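Local structure of nuclease-like protein (Chaetomium thermophilum, 6GRB) at residues K4-E9 / S182-E187; L191-L194 / Y200-D203; C19-D24 / V169-A174; H73-F78 / A126-Q131. The protein probably acts as a structure-selective DNA endonuclease that resolves four-way Holliday junctions and cleaves 5'-flaps, this chain being the N-terminal part with the nuclease core. All coordinates share one frame; numbering follows the deposited sequence. Where two conformers were deposited one is given.

Interaction 1: K4-E9 / S182-E187; sequences KGIYKE and SGLDRE. With nucleotides of chain B.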
loop_
_atom_site.group_PDB
_atom_site.type_symbol
_atom_site.label_atom_id
_atom_site.label_comp_id
_atom_site.label_asym_id
_atom_site.label_seq_id
_atom_site.Cartn_x
_atom_site.Cartn_y
_atom_site.Cartn_z
ATOM N N LYS A 4 -0.929 -9.200 18.602
ATOM C CA LYS A 4 0.409 -9.475 19.107
ATOM C C LYS A 4 0.796 -10.919 18.819
ATOM O O LYS A 4 0.047 -11.850 19.134
ATOM C CB LYS A 4 0.475 -9.195 20.606
ATOM N N GLY A 5 1.964 -11.095 18.202
ATOM C CA GLY A 5 2.476 -12.408 17.861
ATOM C C GLY A 5 1.782 -13.091 16.708
ATOM O O GLY A 5 1.877 -14.315 16.595
ATOM N N ILE A 6 1.071 -12.342 15.852
ATOM C CA ILE A 6 0.330 -12.969 14.757
ATOM C C ILE A 6 1.283 -13.617 13.753
ATOM O O ILE A 6 1.002 -14.703 13.223
ATOM C CB ILE A 6 -0.601 -11.950 14.069
ATOM C CG1 ILE A 6 -1.400 -12.632 12.959
ATOM C CG2 ILE A 6 0.178 -10.773 13.466
ATOM C CD1 ILE A 6 -2.215 -13.805 13.440
ATOM N N TYR A 7 2.428 -12.967 13.480
ATOM C CA TYR A 7 3.306 -13.432 12.410
ATOM C C TYR A 7 3.988 -14.737 12.782
ATOM O O TYR A 7 4.317 -15.536 11.897
ATOM C CB TYR A 7 4.333 -12.350 12.062
ATOM C CG TYR A 7 3.684 -11.036 11.698
ATOM C CD1 TYR A 7 2.653 -10.982 10.748
ATOM C CD2 TYR A 7 4.066 -9.861 12.317
ATOM C CE1 TYR A 7 2.033 -9.794 10.424
ATOM C CE2 TYR A 7 3.452 -8.667 12.008
ATOM C CZ TYR A 7 2.433 -8.634 11.062
ATOM O OH TYR A 7 1.830 -7.434 10.757
ATOM N N LYS A 8 4.202 -14.976 14.080
ATOM C CA LYS A 8 4.636 -16.297 14.508
ATOM C C LYS A 8 3.644 -17.361 14.062
ATOM O O LYS A 8 4.026 -18.513 13.854
ATOM C CB LYS A 8 4.825 -16.331 16.027
ATOM C CG LYS A 8 6.251 -16.030 16.519
ATOM C CD LYS A 8 6.530 -14.512 16.668
ATOM C CE LYS A 8 7.968 -14.240 17.211
ATOM N NZ LYS A 8 8.346 -12.769 17.290
ATOM N N GLU A 9 2.380 -16.993 13.867
ATOM C CA GLU A 9 1.363 -17.954 13.441
ATOM C C GLU A 9 1.215 -18.010 11.922
ATOM O O GLU A 9 1.280 -19.092 11.329
ATOM C CB GLU A 9 0.016 -17.620 14.100
ATOM C CG GLU A 9 0.085 -17.588 15.623
ATOM C CD GLU A 9 0.726 -18.842 16.203
ATOM O OE1 GLU A 9 0.407 -19.960 15.729
ATOM O OE2 GLU A 9 1.557 -18.707 17.130
ATOM N N SER A 182 -1.185 -22.278 9.979
ATOM C CA SER A 182 -2.066 -21.762 11.020
ATOM C C SER A 182 -3.517 -22.148 10.768
ATOM O O SER A 182 -4.278 -22.368 11.720
ATOM C CB SER A 182 -1.939 -20.245 11.112
ATOM O OG SER A 182 -2.589 -19.617 10.016
ATOM N N GLY A 183 -3.917 -22.243 9.499
ATOM C CA GLY A 183 -5.318 -22.356 9.163
ATOM C C GLY A 183 -6.149 -21.116 9.411
ATOM O O GLY A 183 -7.371 -21.165 9.234
ATOM N N LEU A 184 -5.541 -19.996 9.798
ATOM C CA LEU A 184 -6.306 -18.825 10.210
ATOM C C LEU A 184 -6.929 -18.144 9.002
ATOM O O LEU A 184 -6.221 -17.679 8.107
ATOM C CB LEU A 184 -5.423 -17.846 10.979
ATOM C CG LEU A 184 -5.265 -18.169 12.465
ATOM C CD1 LEU A 184 -4.128 -17.348 13.075
ATOM C CD2 LEU A 184 -6.584 -17.953 13.214
ATOM N N ASP A 185 -8.249 -18.093 8.972
ATOM C CA ASP A 185 -8.994 -17.300 8.009
ATOM C C ASP A 185 -9.650 -16.151 8.745
ATOM O O ASP A 185 -9.500 -15.996 9.958
ATOM C CB ASP A 185 -10.027 -18.146 7.260
ATOM C CG ASP A 185 -11.029 -18.852 8.197
ATOM O OD1 ASP A 185 -11.942 -18.177 8.750
ATOM O OD2 ASP A 185 -10.915 -20.090 8.359
ATOM N N ARG A 186 -10.395 -15.353 7.992
ATOM C CA ARG A 186 -10.988 -14.138 8.537
ATOM C C ARG A 186 -11.740 -14.401 9.843
ATOM O O ARG A 186 -11.587 -13.654 10.820
ATOM C CB ARG A 186 -11.911 -13.504 7.491
ATOM C CG ARG A 186 -12.481 -12.201 7.956
ATOM C CD ARG A 186 -13.283 -11.493 6.884
ATOM N NE ARG A 186 -13.863 -10.264 7.415
ATOM C CZ ARG A 186 -14.706 -9.479 6.748
ATOM N NH1 ARG A 186 -15.065 -9.801 5.509
ATOM N NH2 ARG A 186 -15.183 -8.371 7.321
ATOM N N GLU A 187 -12.551 -15.464 9.888
ATOM C CA GLU A 187 -13.288 -15.754 11.116
ATOM C C GLU A 187 -12.417 -16.387 12.190
ATOM O O GLU A 187 -12.762 -16.296 13.370
ATOM C CB GLU A 187 -14.488 -16.670 10.853
ATOM C CG GLU A 187 -15.241 -16.373 9.592
ATOM C CD GLU A 187 -14.728 -17.222 8.449
ATOM O OE1 GLU A 187 -14.823 -18.469 8.567
ATOM O OE2 GLU A 187 -14.198 -16.654 7.461
ATOM P P DA B 3 2.261 -5.203 13.301
ATOM O OP1 DA B 3 2.358 -5.528 11.860
ATOM O OP2 DA B 3 1.204 -5.871 14.115
ATOM O "O5'" DA B 3 3.698 -5.467 13.988
ATOM C "C5'" DA B 3 4.869 -4.942 13.384
ATOM C "C4'" DA B 3 6.119 -5.443 14.077
ATOM O "O4'" DA B 3 6.524 -4.495 15.105
ATOM C "C3'" DA B 3 6.008 -6.819 14.743
ATOM O "O3'" DA B 3 7.088 -7.650 14.287
ATOM C "C2'" DA B 3 6.095 -6.518 16.251
ATOM C "C1'" DA B 3 6.834 -5.182 16.305
ATOM N N9 DA B 3 6.431 -4.335 17.432
ATOM C C8 DA B 3 5.164 -4.160 17.917
ATOM N N7 DA B 3 5.094 -3.335 18.931
ATOM C C5 DA B 3 6.411 -2.931 19.126
ATOM C C6 DA B 3 7.015 -2.052 20.054
ATOM N N6 DA B 3 6.335 -1.395 21.000
ATOM N N1 DA B 3 8.349 -1.875 19.966
ATOM C C2 DA B 3 9.028 -2.537 19.026
ATOM N N3 DA B 3 8.577 -3.384 18.103
ATOM C C4 DA B 3 7.247 -3.537 18.206
#
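The apolar contact joins Ile6 and Leu184, whose side chains run obliquely past one another and touch CD1 to CD1 at 4.0 Å. With chi1 at -178°, CG1 of Ile6 swings away from the backbone N and takes the terminal methyl toward Leu184. CD1 of Leu184 also reaches CB of Glu9 at 4.3 Å, while helix 210-226 packs on Leu184 through Cys214 and Ala217. CB of Ser182 adds van der Waals packing, 3.4 Å from the carbonyl O of Glu9. CG2 of Ile6 turns the other way and sits over the centre of the Tyr7 ring, 3.6 Å above its plane.

A polar bond within 182-187 shapes the loop: Ser182 OG accepts a nearly straight bond (170°) from Leu184 N at 3.0 Å, closing an ST turn. Replacing Ser182 by alanine removes OG, and Leu184 N would probably lose its acceptor, setting the turn that presents Leu184 to Ile6 free to shift.

On the DNA side, OP1 of DA3 of chain B meets the Tyr7 ring at its edge, in plane. With Ile6 about 7 Å from Asp141 between side chains, the contact lies beside the metal-binding active site of an XPG-type nuclease, where the N-terminal helix borders bound DNA.

Interaction 2: L191-L194 / Y200-D203; sequences LVAL and YLPD
Ala193 meets Tyr200 and Leu201 where helix 191-196 gives way to the loop leading to helix 210-226, an arrangement consistent with the helix-two-turn-helix element of this nuclease family. The loop returns alongside the helix it has just left, with the CA atoms of Leu194 and Leu201 7.3 Å apart.

The methyl of Ala193 faces two partners. Its CB is 4.0 Å from the hydroxyl OH of Tyr200. More loosely, Ala193 CB meets CD1 of Leu201 at 4.4 Å. The backbone oxygen joins in: Ala193 O has CG of Leu201 at 3.7 Å. Leu201 in turn lies on one face of the Tyr200 ring, its CG 3.7 Å above the plane and displaced toward the rim. CG of Tyr200 is set between its backbone N and carbonyl carbon (chi1 55°), folding the ring back under its sequence neighbour. Val273 and Tyr277 of helix 273-278 also pack on Leu201.

The Tyr200 side chain is about 7 Å from a bound magnesium ion and about 4 Å from that of Asp199, a metal-binding residue. The methyl and carbonyl oxygen of Ala193, the branched side chain of Leu201 and the phenol of Tyr200 make a contact that rests on non-directional packing, with no polar bond between the two segments.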
loop_
_atom_site.group_PDB
_atom_site.type_symbol
_atom_site.label_atom_id
_atom_site.label_comp_id
_atom_site.label_asym_id
_atom_site.label_seq_id
_atom_site.Cartn_x
_atom_site.Cartn_y
_atom_site.Cartn_z
ATOM N N LEU A 191 -11.954 -14.585 15.757
ATOM C CA LEU A 191 -12.101 -15.226 17.061
ATOM C C LEU A 191 -10.838 -15.051 17.899
ATOM O O LEU A 191 -10.912 -14.927 19.126
ATOM C CB LEU A 191 -12.434 -16.716 16.891
ATOM C CG LEU A 191 -12.532 -17.551 18.181
ATOM C CD1 LEU A 191 -13.843 -17.279 18.908
ATOM C CD2 LEU A 191 -12.356 -19.034 17.896
ATOM N N VAL A 192 -9.672 -15.046 17.249
ATOM C CA VAL A 192 -8.428 -14.775 17.958
ATOM C C VAL A 192 -8.488 -13.410 18.629
ATOM O O VAL A 192 -8.089 -13.259 19.785
ATOM C CB VAL A 192 -7.225 -14.893 17.001
ATOM C CG1 VAL A 192 -5.963 -14.397 17.685
ATOM C CG2 VAL A 192 -7.053 -16.328 16.500
ATOM N N ALA A 193 -9.009 -12.394 17.929
ATOM C CA ALA A 193 -9.081 -11.058 18.522
ATOM C C ALA A 193 -10.219 -10.912 19.521
ATOM O O ALA A 193 -10.150 -10.030 20.385
ATOM C CB ALA A 193 -9.231 -9.988 17.447
ATOM N N LEU A 194 -11.273 -11.732 19.413
ATOM C CA LEU A 194 -12.347 -11.704 20.407
ATOM C C LEU A 194 -11.908 -12.357 21.721
ATOM O O LEU A 194 -12.277 -11.893 22.811
ATOM C CB LEU A 194 -13.597 -12.395 19.843
ATOM C CG LEU A 194 -14.541 -11.547 18.986
ATOM C CD1 LEU A 194 -13.893 -11.112 17.689
ATOM C CD2 LEU A 194 -15.832 -12.294 18.716
ATOM N N TYR A 200 -7.932 -3.946 23.778
ATOM C CA TYR A 200 -8.393 -2.973 22.786
ATOM C C TYR A 200 -9.788 -3.317 22.274
ATOM O O TYR A 200 -10.279 -2.689 21.324
ATOM C CB TYR A 200 -7.422 -2.876 21.595
ATOM C CG TYR A 200 -7.120 -4.190 20.898
ATOM C CD1 TYR A 200 -6.376 -5.180 21.541
ATOM C CD2 TYR A 200 -7.551 -4.431 19.593
ATOM C CE1 TYR A 200 -6.089 -6.382 20.929
ATOM C CE2 TYR A 200 -7.262 -5.642 18.957
ATOM C CZ TYR A 200 -6.532 -6.616 19.641
ATOM O OH TYR A 200 -6.225 -7.830 19.059
ATOM N N LEU A 201 -10.381 -4.309 22.929
ATOM C CA LEU A 201 -11.714 -4.816 22.645
ATOM C C LEU A 201 -12.305 -5.268 23.977
ATOM O O LEU A 201 -11.682 -6.033 24.680
ATOM C CB LEU A 201 -11.661 -6.009 21.693
ATOM C CG LEU A 201 -10.569 -6.350 20.678
ATOM C CD1 LEU A 201 -11.153 -6.447 19.289
ATOM C CD2 LEU A 201 -9.342 -5.454 20.689
ATOM N N PRO A 202 -13.523 -4.831 24.318
ATOM C CA PRO A 202 -13.996 -5.242 25.650
ATOM C C PRO A 202 -14.425 -6.706 25.697
ATOM O O PRO A 202 -14.627 -7.384 24.679
ATOM C CB PRO A 202 -15.185 -4.303 25.903
ATOM C CG PRO A 202 -15.637 -3.862 24.504
ATOM C CD PRO A 202 -14.373 -3.784 23.705
ATOM N N ASP A 203 -14.556 -7.190 26.938
ATOM C CA ASP A 203 -15.133 -8.507 27.234
ATOM C C ASP A 203 -14.316 -9.632 26.603
ATOM O O ASP A 203 -14.861 -10.651 26.164
ATOM C CB ASP A 203 -16.593 -8.573 26.788
ATOM C CG ASP A 203 -17.502 -7.731 27.664
ATOM O OD1 ASP A 203 -17.066 -7.328 28.771
ATOM O OD2 ASP A 203 -18.650 -7.460 27.246
#

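Interaction 3: C19-D24 / V169-A174; sequences CKLAID and VTLHDA
Leu21 meets Val169 and Leu171 through methyl groups alone, and the flat groups of the two segments stand around this contact without entering it. The His172 imidazole lies on the other side of the strand from Leu171 and meets the Tyr7 ring with planes at about 25°; two conformers make the exact pose doubtful. The Asp24 carboxylate receives Lys20 NZ one helical turn earlier: OD2 accepts through its syn lone pair at 2.8 Å, and OD1 adds a weak bond, so this salt bridge runs along the helix. The Asp173 carboxylate turns to the helix that follows, where OD2 accepts from the backbone N atoms of Lys175 and Lys176 as an N-cap.

The contact itself is forked. Leu21 CD1 lies 3.9 Å from Val169 CG2, and its other methyl, CD2, is equally close (3.9 Å) to CD1 of Leu171. In Leu21, chi1 -72° together with chi2 167° spreads the two methyls, CD1 to Val169 and CD2 to Leu171. Val169 and Leu171, two positions apart, offer side chains from the same strand face; Trp156 also touches Val169.

Strand 168-173 pairs through Val169 and Leu171 with Ile16 and Glu14 of the outermost strand 14-17, from which helix 18-29 follows directly. Packing of this helix on strand 168-173, near one margin of the mixed sheet, is consistent with the PIN-like alpha/beta fold assigned to XPG-family nucleases.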
loop_
_atom_site.group_PDB
_atom_site.type_symbol
_atom_site.label_atom_id
_atom_site.label_comp_id
_atom_site.label_asym_id
_atom_site.label_seq_id
_atom_site.Cartn_x
_atom_site.Cartn_y
_atom_site.Cartn_z
ATOM N N CYS A 19 8.210 -2.633 -7.387
ATOM C CA CYS A 19 8.302 -2.593 -8.837
ATOM C C CYS A 19 7.904 -3.931 -9.466
ATOM O O CYS A 19 7.285 -3.954 -10.535
ATOM C CB CYS A 19 9.714 -2.182 -9.253
ATOM S SG CYS A 19 10.060 -2.413 -11.005
ATOM N N LYS A 20 8.247 -5.060 -8.836
ATOM C CA LYS A 20 7.859 -6.336 -9.442
ATOM C C LYS A 20 6.352 -6.547 -9.376
ATOM O O LYS A 20 5.756 -7.067 -10.323
ATOM C CB LYS A 20 8.572 -7.510 -8.787
ATOM C CG LYS A 20 8.262 -8.812 -9.510
ATOM C CD LYS A 20 8.960 -10.008 -8.930
ATOM C CE LYS A 20 8.209 -11.277 -9.293
ATOM N NZ LYS A 20 8.120 -11.362 -10.774
ATOM N N LEU A 21 5.710 -6.141 -8.280
ATOM C CA LEU A 21 4.260 -6.265 -8.195
ATOM C C LEU A 21 3.579 -5.381 -9.220
ATOM O O LEU A 21 2.621 -5.801 -9.875
ATOM C CB LEU A 21 3.772 -5.897 -6.800
ATOM C CG LEU A 21 4.065 -6.858 -5.668
ATOM C CD1 LEU A 21 3.775 -6.142 -4.355
ATOM C CD2 LEU A 21 3.221 -8.117 -5.809
ATOM N N ALA A 22 4.034 -4.134 -9.341
ATOM C CA ALA A 22 3.429 -3.219 -10.305
ATOM C C ALA A 22 3.566 -3.743 -11.735
ATOM O O ALA A 22 2.601 -3.727 -12.508
ATOM C CB ALA A 22 4.068 -1.833 -10.176
ATOM N N ILE A 23 4.765 -4.205 -12.108
ATOM C CA ILE A 23 4.994 -4.582 -13.494
ATOM C C ILE A 23 4.390 -5.957 -13.814
ATOM O O ILE A 23 3.932 -6.185 -14.940
ATOM C CB ILE A 23 6.497 -4.518 -13.801
ATOM C CG1 ILE A 23 6.993 -3.072 -13.699
ATOM C CG2 ILE A 23 6.806 -5.069 -15.180
ATOM C CD1 ILE A 23 6.471 -2.135 -14.800
ATOM N N ASP A 24 4.387 -6.890 -12.851
ATOM C CA ASP A 24 3.694 -8.160 -13.044
ATOM C C ASP A 24 2.220 -7.912 -13.318
ATOM O O ASP A 24 1.636 -8.460 -14.269
ATOM C CB ASP A 24 3.846 -9.047 -11.805
ATOM C CG ASP A 24 5.177 -9.808 -11.759
ATOM O OD1 ASP A 24 5.967 -9.790 -12.748
ATOM O OD2 ASP A 24 5.423 -10.472 -10.720
ATOM N N VAL A 169 8.102 -4.265 -0.127
ATOM C CA VAL A 169 6.988 -4.413 0.802
ATOM C C VAL A 169 6.937 -5.872 1.230
ATOM O O VAL A 169 7.515 -6.756 0.595
ATOM C CB VAL A 169 5.620 -4.008 0.200
ATOM C CG1 VAL A 169 5.609 -2.532 -0.221
ATOM C CG2 VAL A 169 5.279 -4.925 -0.978
ATOM N N THR A 170 6.184 -6.111 2.299
ATOM C CA THR A 170 5.935 -7.451 2.821
ATOM C C THR A 170 4.504 -7.861 2.465
ATOM O O THR A 170 3.539 -7.220 2.912
ATOM C CB THR A 170 6.176 -7.481 4.337
ATOM O OG1 THR A 170 7.553 -7.176 4.607
ATOM C CG2 THR A 170 5.857 -8.842 4.898
ATOM N N LEU A 171 4.373 -8.904 1.633
ATOM C CA LEU A 171 3.084 -9.319 1.083
ATOM C C LEU A 171 2.506 -10.435 1.929
ATOM O O LEU A 171 3.195 -11.413 2.229
ATOM C CB LEU A 171 3.193 -9.810 -0.368
ATOM C CG LEU A 171 1.894 -10.272 -1.090
ATOM C CD1 LEU A 171 2.056 -10.087 -2.592
ATOM C CD2 LEU A 171 1.454 -11.708 -0.824
ATOM N N HIS A 172 1.243 -10.298 2.284
ATOM C CA HIS A 172 0.492 -11.355 2.936
ATOM C C HIS A 172 -0.731 -11.686 2.093
ATOM O O HIS A 172 -1.384 -10.791 1.542
ATOM C CB HIS A 172 0.079 -10.956 4.346
ATOM C CG HIS A 172 1.182 -11.066 5.349
ATOM N ND1 HIS A 172 1.480 -12.245 5.997
ATOM C CD2 HIS A 172 2.054 -10.145 5.821
ATOM C CE1 HIS A 172 2.487 -12.044 6.827
ATOM N NE2 HIS A 172 2.857 -10.780 6.735
ATOM N N ASP A 173 -1.027 -12.976 1.995
ATOM C CA ASP A 173 -2.088 -13.489 1.144
ATOM C C ASP A 173 -3.062 -14.247 2.034
ATOM O O ASP A 173 -2.705 -15.279 2.609
ATOM C CB ASP A 173 -1.493 -14.390 0.053
ATOM C CG ASP A 173 -2.476 -14.701 -1.073
ATOM O OD1 ASP A 173 -2.142 -14.401 -2.232
ATOM O OD2 ASP A 173 -3.560 -15.258 -0.812
ATOM N N ALA A 174 -4.287 -13.726 2.144
ATOM C CA ALA A 174 -5.329 -14.401 2.913
ATOM C C ALA A 174 -5.604 -15.812 2.402
ATOM O O ALA A 174 -5.939 -16.705 3.188
ATOM C CB ALA A 174 -6.606 -13.570 2.889
#

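Interaction 4: H73-F78 / A126-Q131; sequences HPIFVF and AYLEQQ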
loop_
_atom_site.group_PDB
_atom_site.type_symbol
_atom_site.label_atom_id
_atom_site.label_comp_id
_atom_site.label_asym_id
_atom_site.label_seq_id
_atom_site.Cartn_x
_atom_site.Cartn_y
_atom_site.Cartn_z
ATOM N N HIS A 73 -1.321 3.451 -9.509
ATOM C CA HIS A 73 -2.474 4.327 -9.304
ATOM C C HIS A 73 -2.904 4.236 -7.841
ATOM O O HIS A 73 -3.569 3.259 -7.458
ATOM C CB HIS A 73 -3.659 3.946 -10.197
ATOM C CG HIS A 73 -3.487 4.283 -11.648
ATOM N ND1 HIS A 73 -4.216 3.664 -12.647
ATOM C CD2 HIS A 73 -2.670 5.164 -12.271
ATOM C CE1 HIS A 73 -3.857 4.159 -13.820
ATOM N NE2 HIS A 73 -2.923 5.071 -13.617
ATOM N N PRO A 74 -2.542 5.209 -6.998
ATOM C CA PRO A 74 -2.815 5.101 -5.561
ATOM C C PRO A 74 -4.072 5.834 -5.141
ATOM O O PRO A 74 -4.335 6.964 -5.557
ATOM C CB PRO A 74 -1.595 5.793 -4.949
ATOM C CG PRO A 74 -1.310 6.892 -5.930
ATOM C CD PRO A 74 -1.698 6.377 -7.312
ATOM N N ILE A 75 -4.839 5.202 -4.258
ATOM C CA ILE A 75 -5.909 5.902 -3.545
ATOM C C ILE A 75 -5.543 5.918 -2.061
ATOM O O ILE A 75 -5.370 4.862 -1.433
ATOM C CB ILE A 75 -7.304 5.306 -3.823
ATOM C CG1 ILE A 75 -8.382 6.092 -3.081
ATOM C CG2 ILE A 75 -7.389 3.851 -3.456
ATOM C CD1 ILE A 75 -9.773 5.977 -3.703
ATOM N N PHE A 76 -5.368 7.127 -1.521
ATOM C CA PHE A 76 -4.931 7.331 -0.144
ATOM C C PHE A 76 -6.148 7.474 0.762
ATOM O O PHE A 76 -6.955 8.376 0.556
ATOM C CB PHE A 76 -4.057 8.578 -0.049
ATOM C CG PHE A 76 -2.766 8.460 -0.779
ATOM C CD1 PHE A 76 -1.635 8.030 -0.128
ATOM C CD2 PHE A 76 -2.680 8.804 -2.119
ATOM C CE1 PHE A 76 -0.434 7.927 -0.801
ATOM C CE2 PHE A 76 -1.501 8.720 -2.791
ATOM C CZ PHE A 76 -0.377 8.270 -2.139
ATOM N N VAL A 77 -6.269 6.623 1.778
ATOM C CA VAL A 77 -7.496 6.551 2.569
ATOM C C VAL A 77 -7.265 7.172 3.950
ATOM O O VAL A 77 -6.325 6.803 4.657
ATOM C CB VAL A 77 -8.008 5.101 2.674
ATOM C CG1 VAL A 77 -9.393 5.052 3.400
ATOM C CG2 VAL A 77 -8.061 4.453 1.276
ATOM N N PHE A 78 -8.136 8.097 4.328
ATOM C CA PHE A 78 -8.095 8.845 5.576
ATOM C C PHE A 78 -9.187 8.332 6.505
ATOM O O PHE A 78 -10.280 7.978 6.053
ATOM C CB PHE A 78 -8.283 10.367 5.320
ATOM C CG PHE A 78 -7.140 11.007 4.548
ATOM C CD1 PHE A 78 -7.007 10.802 3.167
ATOM C CD2 PHE A 78 -6.194 11.782 5.205
ATOM C CE1 PHE A 78 -5.948 11.363 2.454
ATOM C CE2 PHE A 78 -5.130 12.349 4.521
ATOM C CZ PHE A 78 -4.988 12.143 3.135
ATOM N N ALA A 126 -9.746 -2.333 2.876
ATOM C CA ALA A 126 -10.077 -3.730 2.614
ATOM C C ALA A 126 -11.383 -3.848 1.833
ATOM O O ALA A 126 -11.500 -4.665 0.908
ATOM C CB ALA A 126 -10.160 -4.499 3.933
ATOM N N TYR A 127 -12.384 -3.051 2.208
ATOM C CA TYR A 127 -13.642 -3.055 1.477
ATOM C C TYR A 127 -13.434 -2.626 0.023
ATOM O O TYR A 127 -14.033 -3.200 -0.888
ATOM C CB TYR A 127 -14.647 -2.154 2.202
ATOM C CG TYR A 127 -16.040 -2.168 1.616
ATOM C CD1 TYR A 127 -16.759 -3.349 1.496
ATOM C CD2 TYR A 127 -16.632 -1.003 1.173
ATOM C CE1 TYR A 127 -18.018 -3.368 0.964
ATOM C CE2 TYR A 127 -17.906 -1.005 0.650
ATOM C CZ TYR A 127 -18.591 -2.188 0.541
ATOM O OH TYR A 127 -19.861 -2.171 -0.001
ATOM N N LEU A 128 -12.586 -1.622 -0.221
ATOM C CA LEU A 128 -12.348 -1.188 -1.602
ATOM C C LEU A 128 -11.695 -2.290 -2.430
ATOM O O LEU A 128 -11.886 -2.350 -3.645
ATOM C CB LEU A 128 -11.466 0.065 -1.637
ATOM C CG LEU A 128 -11.954 1.365 -1.022
ATOM C CD1 LEU A 128 -10.944 2.501 -1.232
ATOM C CD2 LEU A 128 -13.350 1.746 -1.489
ATOM N N GLU A 129 -10.911 -3.153 -1.795
ATOM C CA GLU A 129 -10.278 -4.245 -2.517
ATOM C C GLU A 129 -11.271 -5.359 -2.828
ATOM O O GLU A 129 -11.264 -5.902 -3.936
ATOM C CB GLU A 129 -9.079 -4.793 -1.729
ATOM C CG GLU A 129 -8.725 -6.185 -2.155
ATOM C CD GLU A 129 -7.546 -6.779 -1.424
ATOM O OE1 GLU A 129 -7.147 -6.261 -0.373
ATOM O OE2 GLU A 129 -7.010 -7.792 -1.902
ATOM N N GLN A 130 -12.153 -5.706 -1.889
ATOM C CA GLN A 130 -13.082 -6.781 -2.195
ATOM C C GLN A 130 -14.202 -6.333 -3.139
ATOM O O GLN A 130 -14.791 -7.179 -3.817
ATOM C CB GLN A 130 -13.613 -7.409 -0.892
ATOM C CG GLN A 130 -14.699 -6.690 -0.126
ATOM C CD GLN A 130 -14.883 -7.278 1.312
ATOM O OE1 GLN A 130 -14.528 -8.454 1.586
ATOM N NE2 GLN A 130 -15.425 -6.453 2.230
ATOM N N GLN A 131 -14.462 -5.031 -3.252
ATOM C CA GLN A 131 -15.331 -4.471 -4.284
ATOM C C GLN A 131 -14.617 -4.236 -5.619
ATOM O O GLN A 131 -15.255 -3.830 -6.594
ATOM C CB GLN A 131 -15.939 -3.159 -3.791
ATOM C CG GLN A 131 -16.889 -3.365 -2.632
ATOM C CD GLN A 131 -18.087 -4.211 -3.044
ATOM O OE1 GLN A 131 -18.669 -3.994 -4.105
ATOM N NE2 GLN A 131 -18.431 -5.197 -2.234
#
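Helix residues 126-130 pass beside strand 73-78 with the CA atoms of Ile75 and Leu128 9.8 Å apart, a separation that side chains alone bridge.

Leu128 does this with a single methyl. Its CD1 reaches CG2 of Val77 at 4.3 Å and CG2 of Ile75 at 4.4 Å, so one branch tip meets two beta-branched residues that point from the same face of the strand. The torsions explain the reach: CD1 is anti to CA (chi2 -177°), which stretches the leucine out from the helix. The contact is apolar, buried and fairly loose.

On the same helix, the Glu129 carboxylate accepts from Ser149 OG at OE1 and from Val151 N at OE2, which probably helps to satisfy this buried group.

Strand 73-78 lies between strands 34-37 and 113-116 of the mixed sheet. Leu128 is also packed against His115 of strand 113-116 and against Ile288 and Leu291 of helix 285-294, while Ala121, Glu124 and Cys125 of helix 121-130 contact Val77; helix 121-130 thus lies on the sheet with helix 285-294 packed beside it.

From the N terminus, the chain opens interactions 1, 3 and 4 in turn and closes them in reverse order: 126-131 returns to 73-78, 169-174 to 19-24, and 182-187 to 4-9. Interaction 4 is therefore nested within interaction 3, and both within interaction 1; none cross. Interaction 2 follows in series as a short local loop. Interactions 3 and 4 fasten helices 18-29 and 121-130 to different strands of the same mixed sheet. Interaction 1 joins the N-terminal helix to the loop after helix 174-178, touching interaction 3 through Tyr7 and His172, and interaction 2 through Leu184 and Val192, which leads on to helix 210-226.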